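Local coordinates for histone RNA hairpin-binding protein (Drosophila melanogaster, PDB 4TUW), which binds the stem-loop at the 3' end of histone mRNA and takes part in histone pre-mRNA 3' processing, coupling histone mRNA production to the cell cycle, at residues A[3-7]-A[50-54]. The protein carries 5 engineered substitutions. Residues are numbered along the deposited sequence.
Sequences SYTEA and KYGKY. With nucleotides of chain D.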
# COMPACT_ATOMS: atom_id res chain seq x y z
N SER A 3 2.86 19.55 -4.64
CA SER A 3 3.62 18.59 -5.46
C SER A 3 4.90 18.21 -4.74
O SER A 3 5.82 19.02 -4.59
CB SER A 3 3.95 19.15 -6.84
OG SER A 3 4.71 20.34 -6.73
N TYR A 4 4.96 16.97 -4.28
CA TYR A 4 6.01 16.55 -3.38
C TYR A 4 6.37 15.13 -3.70
O TYR A 4 5.49 14.29 -3.90
CB TYR A 4 5.51 16.65 -1.94
CG TYR A 4 6.49 16.21 -0.88
CD1 TYR A 4 7.22 17.13 -0.16
CD2 TYR A 4 6.64 14.86 -0.56
CE1 TYR A 4 8.10 16.74 0.83
CE2 TYR A 4 7.51 14.45 0.44
CZ TYR A 4 8.25 15.39 1.13
OH TYR A 4 9.14 15.00 2.12
N THR A 5 7.65 14.85 -3.78
CA THR A 5 8.08 13.47 -3.85
C THR A 5 9.11 13.28 -2.77
O THR A 5 10.03 14.09 -2.62
CB THR A 5 8.63 13.09 -5.21
OG1 THR A 5 9.68 13.99 -5.56
CG2 THR A 5 7.54 13.14 -6.26
N GLU A 6 8.88 12.23 -1.98
CA GLU A 6 9.69 11.90 -0.83
C GLU A 6 11.08 11.51 -1.31
O GLU A 6 11.21 10.75 -2.27
CB GLU A 6 9.03 10.73 -0.10
CG GLU A 6 9.52 10.52 1.30
CD GLU A 6 9.34 11.76 2.14
OE1 GLU A 6 8.22 11.96 2.67
OE2 GLU A 6 10.31 12.53 2.27
N ALA A 7 12.11 12.02 -0.65
CA ALA A 7 13.46 11.68 -1.05
C ALA A 7 14.18 10.79 -0.05
O ALA A 7 15.02 9.97 -0.42
CB ALA A 7 14.26 12.93 -1.28
N LYS A 50 4.25 5.57 -2.07
CA LYS A 50 5.31 5.61 -1.10
C LYS A 50 6.00 6.95 -1.17
O LYS A 50 6.67 7.39 -0.23
CB LYS A 50 6.28 4.44 -1.24
CG LYS A 50 7.04 4.36 -2.55
CD LYS A 50 8.14 3.29 -2.52
CE LYS A 50 8.56 2.91 -3.95
NZ LYS A 50 9.99 2.49 -4.08
N TYR A 51 5.79 7.63 -2.30
CA TYR A 51 6.46 8.90 -2.54
C TYR A 51 5.63 10.07 -2.09
O TYR A 51 6.07 11.20 -2.19
CB TYR A 51 6.82 9.05 -4.01
CG TYR A 51 7.72 7.95 -4.50
CD1 TYR A 51 9.07 7.93 -4.16
CD2 TYR A 51 7.23 6.94 -5.30
CE1 TYR A 51 9.90 6.92 -4.60
CE2 TYR A 51 8.05 5.93 -5.75
CZ TYR A 51 9.38 5.92 -5.40
OH TYR A 51 10.19 4.90 -5.85
N GLY A 52 4.45 9.79 -1.56
CA GLY A 52 3.57 10.87 -1.16
C GLY A 52 4.08 11.56 0.07
O GLY A 52 4.74 10.94 0.90
N LYS A 53 3.80 12.85 0.19
CA LYS A 53 4.08 13.55 1.44
C LYS A 53 3.02 13.10 2.40
O LYS A 53 1.84 13.42 2.22
CB LYS A 53 3.98 15.06 1.28
CG LYS A 53 4.25 15.84 2.57
CD LYS A 53 3.73 17.29 2.46
CE LYS A 53 4.50 18.11 1.40
NZ LYS A 53 3.71 19.18 0.71
N TYR A 54 3.45 12.36 3.42
CA TYR A 54 2.54 11.84 4.42
C TYR A 54 3.18 11.92 5.79
O TYR A 54 4.40 11.88 5.92
CB TYR A 54 2.27 10.39 4.12
CG TYR A 54 1.21 10.16 3.10
CD1 TYR A 54 -0.09 10.54 3.34
CD2 TYR A 54 1.49 9.51 1.91
CE1 TYR A 54 -1.07 10.30 2.43
CE2 TYR A 54 0.50 9.26 0.97
CZ TYR A 54 -0.78 9.66 1.24
OH TYR A 54 -1.78 9.44 0.34
P A D 5 -12.16 12.79 3.95
OP1 A D 5 -13.30 12.40 4.83
OP2 A D 5 -11.20 13.82 4.42
O5' A D 5 -11.42 11.43 3.58
C5' A D 5 -12.18 10.31 3.15
C4' A D 5 -11.30 9.20 2.66
O4' A D 5 -10.57 9.63 1.48
C3' A D 5 -10.20 8.72 3.60
O3' A D 5 -10.65 7.82 4.58
C2' A D 5 -9.21 8.09 2.65
O2' A D 5 -9.68 6.82 2.23
C1' A D 5 -9.29 9.06 1.47
N9 A D 5 -8.32 10.13 1.66
C8 A D 5 -8.50 11.39 2.18
N7 A D 5 -7.38 12.08 2.22
C5 A D 5 -6.43 11.19 1.70
C6 A D 5 -5.07 11.29 1.48
N6 A D 5 -4.37 12.39 1.76
N1 A D 5 -4.42 10.23 0.95
C2 A D 5 -5.12 9.13 0.67
N3 A D 5 -6.42 8.91 0.85
C4 A D 5 -7.00 10.00 1.37
P A D 6 -10.60 8.26 6.11
OP1 A D 6 -11.52 7.37 6.87
OP2 A D 6 -10.85 9.72 6.16
O5' A D 6 -9.08 8.05 6.51
C5' A D 6 -8.44 6.79 6.32
C4' A D 6 -6.93 6.91 6.43
O4' A D 6 -6.41 7.58 5.26
C3' A D 6 -6.41 7.73 7.60
O3' A D 6 -6.35 6.99 8.79
C2' A D 6 -5.06 8.21 7.09
O2' A D 6 -4.09 7.18 7.15
C1' A D 6 -5.38 8.47 5.63
N9 A D 6 -5.82 9.86 5.42
C8 A D 6 -7.10 10.35 5.38
N7 A D 6 -7.16 11.64 5.22
C5 A D 6 -5.83 12.02 5.16
C6 A D 6 -5.21 13.27 4.99
N6 A D 6 -5.88 14.41 4.85
N1 A D 6 -3.86 13.31 4.95
C2 A D 6 -3.18 12.16 5.09
N3 A D 6 -3.65 10.93 5.26
C4 A D 6 -5.00 10.93 5.28
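In the helical RNA-binding domain of SLBP, the extended chain leading into helix 9-23 lies against the loop that enters helix 56-70 and carries the RNA-contacting Tyr54. One backbone hydrogen bond joins the two loops, from Glu6 N to Tyr51 O at 3.0 Å; the same carbonyl oxygen also receives a CA-H...O contact from Thr5 CA at 3.5 Å. Tyr4 offers a broad aromatic face to the aliphatic base of Lys53, whose CB lies 3.6 Å from the ring centroid in a CH-pi contact, while Tyr4 OH donates a hydrogen bond to Glu6 OE2 at 2.7 Å, the carboxylate being a natural acceptor for the phenol. Arg15 of helix 9-23 donates hydrogen bonds from NH1 to the carbonyl oxygens of Lys50 and Gly52, tying the loop to that helix. Glycine suits position 52 because a CB there would run into CE2 of the Tyr54 ring. Tyr54, long enough to extend from the loop to the RNA, lies with its ring edge near A6 of chain D, and its OH donates a hydrogen bond to N1 of A5 of chain D at 2.8 Å.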